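Local coordinates for uncharacterized protein (Wolinella succinogenes, PDB 3JYG), which is of unknown function but belongs to the 6-pyruvoyl tetrahydropterin synthase family and carries a zinc ion held by three histidines, at residues F11-G16 and E75-R80; H17-Q22 and L34-L39; N67-F72 and S146-L151. One frame throughout, in Å; residues are numbered along the deposited sequence. Where two conformers were deposited one is given.

Contact 1: F11-G16 and E75-R80; sequences FDFCYG and EVLDHR
Asp78 reaches up to strand 11-16 with one carboxylate oxygen: OD1 accepts the backbone N-H of Cys14 at 2.9 Å, a nearly straight bond of 168° that meets the oxygen almost along its C-O axis. CG stands anti to the backbone N (chi1 -176°), and chi2 of 56° then turns OD1 to Cys14 N, close to CA and CB of Phe13. The other oxygen, OD2, takes the ring N-H of His79 from above the carboxylate plane, with ND1 2.7 Å away. Asp78 thus links the strand to the histidine beside it. Leu77 lies obliquely across Phe13 and places CB over one face of the ring, 4.2 Å from its centroid, a CH-pi contact between two buried side chains; CD1 of Leu77 approaches CZ near the end of the same ring. Backbone bonds complete the join: His79 N gives to Cys14 O at 2.8 Å, and Gly16 N to Arg80 O at 2.8 Å. Arg80 turns its guanidinium away from the strand, where NH2 bonds to Glu75 O and NH1 to Glu130 O. From helix 67-77, which packs on the sheet, the chain passes through the type II beta turn Leu77-Arg80 into strand 80-84, the parallel neighbour of strand 3-17, a helix-turn-strand connection consistent with the tunnelling fold (T-fold) of the 6-pyruvoyl tetrahydropterin synthase family.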
# COMPACT_ATOMS: atom_id res chain seq x y z
N PHE A 11 -1.79 3.21 -12.72
CA PHE A 11 -1.53 3.28 -14.17
C PHE A 11 -0.14 2.72 -14.45
O PHE A 11 0.84 3.17 -13.85
CB PHE A 11 -1.63 4.70 -14.68
CG PHE A 11 -2.89 5.40 -14.29
CD1 PHE A 11 -2.99 6.07 -13.06
CD2 PHE A 11 -3.99 5.40 -15.15
CE1 PHE A 11 -4.17 6.75 -12.72
CE2 PHE A 11 -5.17 6.08 -14.80
CZ PHE A 11 -5.25 6.73 -13.58
N ASP A 12 -0.06 1.71 -15.30
CA ASP A 12 1.19 0.99 -15.57
C ASP A 12 1.78 1.34 -16.93
O ASP A 12 1.04 1.65 -17.86
CB ASP A 12 0.93 -0.53 -15.50
CG ASP A 12 0.33 -0.94 -14.17
OD1 ASP A 12 -0.77 -1.53 -14.15
OD2 ASP A 12 0.92 -0.65 -13.12
N PHE A 13 3.12 1.32 -17.05
CA PHE A 13 3.83 1.49 -18.33
C PHE A 13 5.25 0.99 -18.19
O PHE A 13 5.76 0.81 -17.09
CB PHE A 13 3.84 2.95 -18.87
CG PHE A 13 4.65 3.96 -18.03
CD1 PHE A 13 4.15 4.44 -16.82
CD2 PHE A 13 5.90 4.43 -18.48
CE1 PHE A 13 4.85 5.37 -16.06
CE2 PHE A 13 6.63 5.36 -17.70
CZ PHE A 13 6.09 5.85 -16.50
N CYS A 14 5.88 0.73 -19.33
CA CYS A 14 7.28 0.30 -19.39
C CYS A 14 8.08 1.38 -20.09
O CYS A 14 7.57 2.00 -21.02
CB CYS A 14 7.41 -1.05 -20.15
SG CYS A 14 6.26 -2.30 -19.61
N TYR A 15 9.32 1.60 -19.67
CA TYR A 15 10.13 2.65 -20.29
C TYR A 15 11.60 2.30 -20.12
O TYR A 15 11.92 1.49 -19.26
CB TYR A 15 9.83 4.03 -19.65
CG TYR A 15 10.12 4.09 -18.14
CD1 TYR A 15 9.30 3.42 -17.22
CD2 TYR A 15 11.23 4.81 -17.65
CE1 TYR A 15 9.56 3.45 -15.85
CE2 TYR A 15 11.49 4.86 -16.27
CZ TYR A 15 10.66 4.17 -15.37
OH TYR A 15 10.88 4.23 -13.99
N GLY A 16 12.46 2.93 -20.91
CA GLY A 16 13.91 2.90 -20.62
C GLY A 16 14.34 4.26 -20.06
O GLY A 16 13.66 5.27 -20.27
N GLU A 75 -0.14 6.88 -24.41
CA GLU A 75 0.20 7.46 -25.70
C GLU A 75 1.54 8.15 -25.70
O GLU A 75 2.20 8.22 -26.77
CB GLU A 75 -0.92 8.36 -26.24
CG GLU A 75 -2.11 7.47 -26.65
CD GLU A 75 -3.30 8.20 -27.18
OE1 GLU A 75 -3.23 9.42 -27.38
OE2 GLU A 75 -4.35 7.52 -27.39
N VAL A 76 1.96 8.64 -24.53
CA VAL A 76 3.19 9.43 -24.43
C VAL A 76 4.40 8.71 -23.82
O VAL A 76 5.51 8.82 -24.38
CB VAL A 76 2.97 10.81 -23.74
CG1 VAL A 76 4.33 11.57 -23.59
CG2 VAL A 76 1.90 11.64 -24.56
N LEU A 77 4.19 7.99 -22.71
CA LEU A 77 5.28 7.38 -21.95
C LEU A 77 5.51 5.90 -22.18
O LEU A 77 6.63 5.44 -22.06
CB LEU A 77 5.13 7.66 -20.45
CG LEU A 77 4.91 9.12 -20.05
CD1 LEU A 77 4.72 9.19 -18.54
CD2 LEU A 77 6.12 9.97 -20.44
N ASP A 78 4.47 5.14 -22.53
CA ASP A 78 4.64 3.67 -22.59
C ASP A 78 5.51 3.28 -23.77
O ASP A 78 5.30 3.80 -24.87
CB ASP A 78 3.31 2.95 -22.66
CG ASP A 78 3.48 1.43 -22.61
OD1 ASP A 78 4.10 0.89 -21.65
OD2 ASP A 78 3.06 0.77 -23.60
N HIS A 79 6.45 2.36 -23.55
CA HIS A 79 7.35 1.90 -24.61
C HIS A 79 8.24 3.00 -25.15
O HIS A 79 8.48 3.08 -26.36
CB HIS A 79 6.55 1.18 -25.72
CG HIS A 79 6.21 -0.24 -25.35
ND1 HIS A 79 5.29 -0.55 -24.36
CD2 HIS A 79 6.72 -1.42 -25.77
CE1 HIS A 79 5.25 -1.86 -24.20
NE2 HIS A 79 6.10 -2.42 -25.05
N ARG A 80 8.70 3.88 -24.27
CA ARG A 80 9.57 4.98 -24.70
C ARG A 80 10.86 5.00 -23.88
O ARG A 80 10.94 4.35 -22.84
CB ARG A 80 8.88 6.32 -24.51
CG ARG A 80 7.51 6.45 -25.12
CD ARG A 80 7.54 6.57 -26.63
NE ARG A 80 6.14 6.66 -27.08
CZ ARG A 80 5.75 6.77 -28.34
NH1 ARG A 80 6.64 6.88 -29.31
NH2 ARG A 80 4.44 6.84 -28.61

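Contact 2: H17-Q22 and L34-L39; sequences HRVWSQ and LSCRHL. With ZN (zinc ion), chain G.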
# COMPACT_ATOMS: atom_id res chain seq x y z
N HIS A 17 15.44 4.29 -19.31
CA HIS A 17 16.00 5.54 -18.89
C HIS A 17 17.40 5.31 -18.39
O HIS A 17 17.90 4.16 -18.39
CB HIS A 17 15.10 6.26 -17.83
CG HIS A 17 15.29 5.80 -16.40
ND1 HIS A 17 15.07 6.63 -15.32
CD2 HIS A 17 15.65 4.60 -15.88
CE1 HIS A 17 15.30 5.97 -14.20
NE2 HIS A 17 15.65 4.73 -14.52
N ARG A 18 18.03 6.41 -18.00
CA ARG A 18 19.18 6.34 -17.12
C ARG A 18 19.18 7.59 -16.23
O ARG A 18 18.65 8.64 -16.62
CB ARG A 18 20.48 6.21 -17.94
CG ARG A 18 21.08 7.50 -18.42
CD ARG A 18 22.43 7.27 -19.13
NE ARG A 18 23.17 8.53 -19.29
CZ ARG A 18 24.41 8.74 -18.83
NH1 ARG A 18 25.08 7.79 -18.15
NH2 ARG A 18 24.98 9.91 -19.07
N VAL A 19 19.76 7.45 -15.05
CA VAL A 19 19.88 8.53 -14.08
C VAL A 19 21.33 8.95 -14.13
O VAL A 19 22.17 8.32 -13.51
CB VAL A 19 19.56 8.02 -12.67
CG1 VAL A 19 19.62 9.17 -11.64
CG2 VAL A 19 18.18 7.35 -12.66
N TRP A 20 21.60 10.00 -14.89
CA TRP A 20 22.96 10.28 -15.38
C TRP A 20 23.82 10.84 -14.23
O TRP A 20 25.01 10.63 -14.19
CB TRP A 20 22.90 11.21 -16.61
CG TRP A 20 22.32 12.62 -16.37
CD1 TRP A 20 21.03 13.07 -16.67
CD2 TRP A 20 23.02 13.75 -15.81
NE1 TRP A 20 20.91 14.40 -16.32
CE2 TRP A 20 22.11 14.84 -15.80
CE3 TRP A 20 24.34 13.94 -15.33
CZ2 TRP A 20 22.47 16.12 -15.30
CZ3 TRP A 20 24.70 15.20 -14.86
CH2 TRP A 20 23.77 16.28 -14.85
N SER A 21 23.16 11.51 -13.30
CA SER A 21 23.80 12.21 -12.21
C SER A 21 24.00 11.37 -10.93
O SER A 21 24.43 11.90 -9.90
CB SER A 21 22.92 13.41 -11.86
OG SER A 21 21.65 12.96 -11.41
N GLN A 22 23.66 10.09 -10.97
CA GLN A 22 23.69 9.30 -9.75
C GLN A 22 25.07 9.37 -9.01
O GLN A 22 26.12 9.17 -9.63
CB GLN A 22 23.32 7.83 -10.06
CG GLN A 22 23.30 6.94 -8.77
CD GLN A 22 23.35 5.45 -9.07
OE1 GLN A 22 23.98 5.00 -10.05
NE2 GLN A 22 22.70 4.67 -8.21
N LEU A 34 28.02 2.74 -9.92
CA LEU A 34 26.95 3.67 -10.32
C LEU A 34 26.03 3.10 -11.40
O LEU A 34 25.87 3.65 -12.47
CB LEU A 34 27.55 5.03 -10.73
CG LEU A 34 28.43 5.70 -9.67
CD1 LEU A 34 29.26 6.83 -10.29
CD2 LEU A 34 27.56 6.19 -8.46
N SER A 35 25.41 1.98 -11.07
CA SER A 35 24.63 1.18 -12.01
C SER A 35 23.42 1.91 -12.63
O SER A 35 23.03 1.60 -13.75
CB SER A 35 24.23 -0.14 -11.32
OG SER A 35 23.11 0.01 -10.44
N CYS A 36 22.83 2.87 -11.91
CA CYS A 36 21.70 3.63 -12.42
C CYS A 36 22.13 4.59 -13.58
O CYS A 36 21.28 5.02 -14.38
CB CYS A 36 21.04 4.41 -11.29
SG CYS A 36 19.22 4.35 -11.14
N ARG A 37 23.46 4.87 -13.69
CA ARG A 37 23.96 5.61 -14.87
C ARG A 37 23.91 4.75 -16.15
O ARG A 37 24.08 5.27 -17.28
CB ARG A 37 25.40 6.19 -14.66
CG ARG A 37 25.48 7.26 -13.56
CD ARG A 37 26.89 7.87 -13.49
NE ARG A 37 27.01 8.82 -12.38
CZ ARG A 37 27.84 9.88 -12.35
NH1 ARG A 37 28.65 10.15 -13.37
NH2 ARG A 37 27.86 10.68 -11.29
N HIS A 38 23.71 3.44 -16.01
CA HIS A 38 23.58 2.59 -17.22
C HIS A 38 22.26 2.81 -17.94
O HIS A 38 21.24 3.09 -17.28
CB HIS A 38 23.75 1.12 -16.87
CG HIS A 38 25.12 0.81 -16.34
ND1 HIS A 38 25.37 -0.24 -15.49
CD2 HIS A 38 26.30 1.44 -16.52
CE1 HIS A 38 26.66 -0.25 -15.18
NE2 HIS A 38 27.24 0.77 -15.78
N LEU A 39 22.26 2.73 -19.26
CA LEU A 39 21.00 2.60 -20.02
C LEU A 39 20.31 1.35 -19.49
O LEU A 39 20.89 0.25 -19.48
CB LEU A 39 21.26 2.40 -21.51
CG LEU A 39 22.09 3.42 -22.32
CD1 LEU A 39 21.92 3.20 -23.85
CD2 LEU A 39 21.75 4.84 -21.93
ZN ZN G . 16.40 3.12 -12.97
O HOH W 1 22.62 1.86 -8.01
O HOH W 2 15.20 4.52 -11.29
O HOH W 3 17.18 1.82 -11.15
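The extended chain of Arg37 brings its guanidinium to one backbone oxygen, Gln22 O, gripped side-on by two nitrogens, NE at 2.9 Å and NH2 at 2.8 Å. NE lies on a lone pair in the carbonyl plane, whereas NH2 sits above that plane. The guanidinium is sandwiched between Trp20 O over one face and Leu34 CD1 over the other, each offset toward the rim. Arg18 donates the other way across the contact: CG lies between the backbone N and the carbonyl carbon (chi1 85°), the chain runs extended from there to NE, and NH1 donates to Arg37 O at 2.8 Å, in the guanidinium plane and on a lone pair. NH2 of Arg18 forms a salt bridge with Asp87. Gln22 has CG anti to the backbone N (chi1 -178°) and stays extended beyond it (chi2 -163°), which brings the amide to Cys36: CD is 3.4 Å from Cys36 CB, and OE1 receives a weak bond from Cys36 N. NE2 gives to a water and to Asp62 of the third subunit. Val19 rests CG2 on Cys36 SG at 3.5 Å, while its N donates to Cys36 O. The ring of His17 reaches zinc through NE2 at 2.4 Å; His40, His42 and two waters complete the site. Segment 17-22 continues from strand 3-17 and segment 34-39 leads into strand 40-52, its antiparallel neighbour, with helix 26-29 in between.

Contact 3: N67-F72 and S146-L151; sequences NWFKRF and SWLLEL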
# COMPACT_ATOMS: atom_id res chain seq x y z
N ASN A 67 -9.35 8.91 -17.01
CA ASN A 67 -9.13 8.32 -18.35
C ASN A 67 -8.20 9.14 -19.26
O ASN A 67 -7.37 8.59 -19.95
CB ASN A 67 -10.47 8.00 -19.07
CG ASN A 67 -11.20 6.79 -18.47
OD1 ASN A 67 -10.65 6.01 -17.67
ND2 ASN A 67 -12.46 6.63 -18.86
N TRP A 68 -8.36 10.46 -19.25
CA TRP A 68 -7.45 11.34 -20.00
C TRP A 68 -5.99 11.19 -19.54
O TRP A 68 -5.04 11.46 -20.31
CB TRP A 68 -7.85 12.82 -19.85
CG TRP A 68 -7.64 13.28 -18.44
CD1 TRP A 68 -8.50 13.11 -17.40
CD2 TRP A 68 -6.47 13.91 -17.90
NE1 TRP A 68 -7.95 13.60 -16.25
CE2 TRP A 68 -6.71 14.11 -16.52
CE3 TRP A 68 -5.25 14.33 -18.43
CZ2 TRP A 68 -5.78 14.72 -15.67
CZ3 TRP A 68 -4.32 14.92 -17.58
CH2 TRP A 68 -4.60 15.11 -16.21
N PHE A 69 -5.82 10.81 -18.28
CA PHE A 69 -4.48 10.69 -17.73
C PHE A 69 -3.93 9.33 -18.13
O PHE A 69 -2.76 9.22 -18.46
CB PHE A 69 -4.49 10.87 -16.22
CG PHE A 69 -3.13 10.70 -15.58
CD1 PHE A 69 -2.18 11.71 -15.65
CD2 PHE A 69 -2.82 9.56 -14.86
CE1 PHE A 69 -0.96 11.58 -15.06
CE2 PHE A 69 -1.60 9.41 -14.24
CZ PHE A 69 -0.66 10.43 -14.34
N LYS A 70 -4.81 8.31 -18.13
CA LYS A 70 -4.51 7.00 -18.69
C LYS A 70 -4.00 7.12 -20.13
O LYS A 70 -3.00 6.53 -20.49
CB LYS A 70 -5.75 6.08 -18.67
CG LYS A 70 -5.40 4.63 -18.90
CD LYS A 70 -6.53 3.64 -18.54
CE LYS A 70 -5.95 2.23 -18.37
NZ LYS A 70 -5.35 1.74 -19.64
N ARG A 71 -4.71 7.91 -20.93
CA ARG A 71 -4.38 8.08 -22.34
C ARG A 71 -2.99 8.68 -22.48
O ARG A 71 -2.19 8.21 -23.27
CB ARG A 71 -5.42 8.95 -23.04
CG ARG A 71 -5.49 8.70 -24.57
CD ARG A 71 -6.64 9.51 -25.21
NE ARG A 71 -6.53 10.88 -24.75
CZ ARG A 71 -7.40 11.86 -25.00
NH1 ARG A 71 -8.48 11.65 -25.75
NH2 ARG A 71 -7.17 13.06 -24.49
N PHE A 72 -2.73 9.73 -21.71
CA PHE A 72 -1.40 10.32 -21.62
C PHE A 72 -0.25 9.32 -21.31
O PHE A 72 0.71 9.23 -22.07
CB PHE A 72 -1.40 11.49 -20.63
CG PHE A 72 -0.03 12.08 -20.43
CD1 PHE A 72 0.51 12.94 -21.38
CD2 PHE A 72 0.74 11.72 -19.33
CE1 PHE A 72 1.79 13.48 -21.22
CE2 PHE A 72 2.05 12.25 -19.18
CZ PHE A 72 2.56 13.14 -20.13
N SER A 146 6.91 13.85 -9.07
CA SER A 146 6.69 15.32 -9.00
C SER A 146 6.13 15.93 -10.26
O SER A 146 5.28 16.81 -10.20
CB SER A 146 7.99 16.09 -8.70
OG SER A 146 8.68 15.48 -7.62
N TRP A 147 6.64 15.48 -11.41
CA TRP A 147 6.24 15.97 -12.70
C TRP A 147 4.76 15.61 -12.95
O TRP A 147 3.93 16.44 -13.36
CB TRP A 147 7.14 15.28 -13.76
CG TRP A 147 6.79 15.66 -15.14
CD1 TRP A 147 6.56 16.94 -15.63
CD2 TRP A 147 6.58 14.77 -16.24
NE1 TRP A 147 6.19 16.87 -16.98
CE2 TRP A 147 6.21 15.55 -17.37
CE3 TRP A 147 6.69 13.37 -16.38
CZ2 TRP A 147 5.98 14.99 -18.61
CZ3 TRP A 147 6.43 12.81 -17.63
CH2 TRP A 147 6.07 13.62 -18.73
N LEU A 148 4.41 14.36 -12.64
CA LEU A 148 3.02 13.93 -12.88
C LEU A 148 2.07 14.57 -11.88
O LEU A 148 0.94 14.91 -12.23
CB LEU A 148 2.91 12.39 -12.88
CG LEU A 148 3.73 11.65 -13.93
CD1 LEU A 148 3.72 10.14 -13.64
CD2 LEU A 148 3.26 11.93 -15.37
N LEU A 149 2.52 14.73 -10.63
CA LEU A 149 1.78 15.57 -9.69
C LEU A 149 1.51 17.00 -10.26
O LEU A 149 0.35 17.48 -10.24
CB LEU A 149 2.50 15.65 -8.31
CG LEU A 149 1.82 16.53 -7.25
CD1 LEU A 149 0.43 16.08 -6.88
CD2 LEU A 149 2.70 16.57 -6.00
N GLU A 150 2.54 17.66 -10.81
CA GLU A 150 2.31 19.00 -11.39
C GLU A 150 1.27 18.95 -12.49
O GLU A 150 0.38 19.81 -12.58
CB GLU A 150 3.56 19.60 -12.01
CG GLU A 150 4.66 19.85 -11.08
CD GLU A 150 5.64 20.91 -11.64
OE1 GLU A 150 5.96 20.87 -12.85
OE2 GLU A 150 6.09 21.77 -10.86
N LEU A 151 1.41 17.94 -13.35
CA LEU A 151 0.53 17.80 -14.48
C LEU A 151 -0.95 17.65 -14.00
O LEU A 151 -1.87 18.32 -14.50
CB LEU A 151 1.00 16.60 -15.32
CG LEU A 151 0.15 16.17 -16.51
CD1 LEU A 151 -0.14 17.40 -17.37
CD2 LEU A 151 0.94 15.15 -17.30
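Phe69 and Phe72, one turn apart on helix 67-77, face Leu148 and Leu151 of helix 141-155 in an apolar contact between two helices packed on the sheet, consistent with the tunnelling fold of the family. The short helical segments run roughly antiparallel, at 139°, and their axes come no nearer than 12.8 Å, a wide spacing bridged by large side chains. Early in segment 67-72, the indole of Trp68 touches Leu152 and Arg155 of the partner helix and also meets Phe28 of the second subunit. Phe69 follows, its CB directed toward helix 141-155, and its CE1 lies 4.2 Å from CD2 of Leu148; Val46 and Val48 of strand 40-52 lie against the same phenyl, so the contact is seated on the sheet. Phe72 comes next with the larger share. Its CG stands anti to the backbone N (chi1 176°), and the ring meets three side chains of helix 141-155. Trp147 CH2 comes in at the edge of that ring, in its plane, 3.8 Å from CZ, with the two ring planes inclined at 66°; the indole NE1 is bonded to Glu108 O. Leu148 CD2 also sits at the phenyl edge, near CE2. Leu151 meets Phe72 tip to tip, its CD2 over one face, offset toward the rim and 3.6 Å from CE2.

Contacts 1 and 3 have centres about 12 Å apart and both use helix 67-77: segment 67-72 packs on helix 141-155, while the end of the helix passes into the turn beside strand 3-17. They touch through Phe11 on Phe69 and Leu77 on Phe72 and Trp147, so apolar packing joins them. Along the chain their segments alternate (11-16, 67-72, 75-80, 146-151), so they cross. Contact 2, centred about 18 Å from contact 1 and 24 Å from contact 3, is nested in the loop that contact 1 closes and itself closes before contact 3 opens. Strand 3-17 thus runs from the helix-covered core to the zinc site. Contacts 1 and 3 touch the second subunit, contacts 2 and 3 the third.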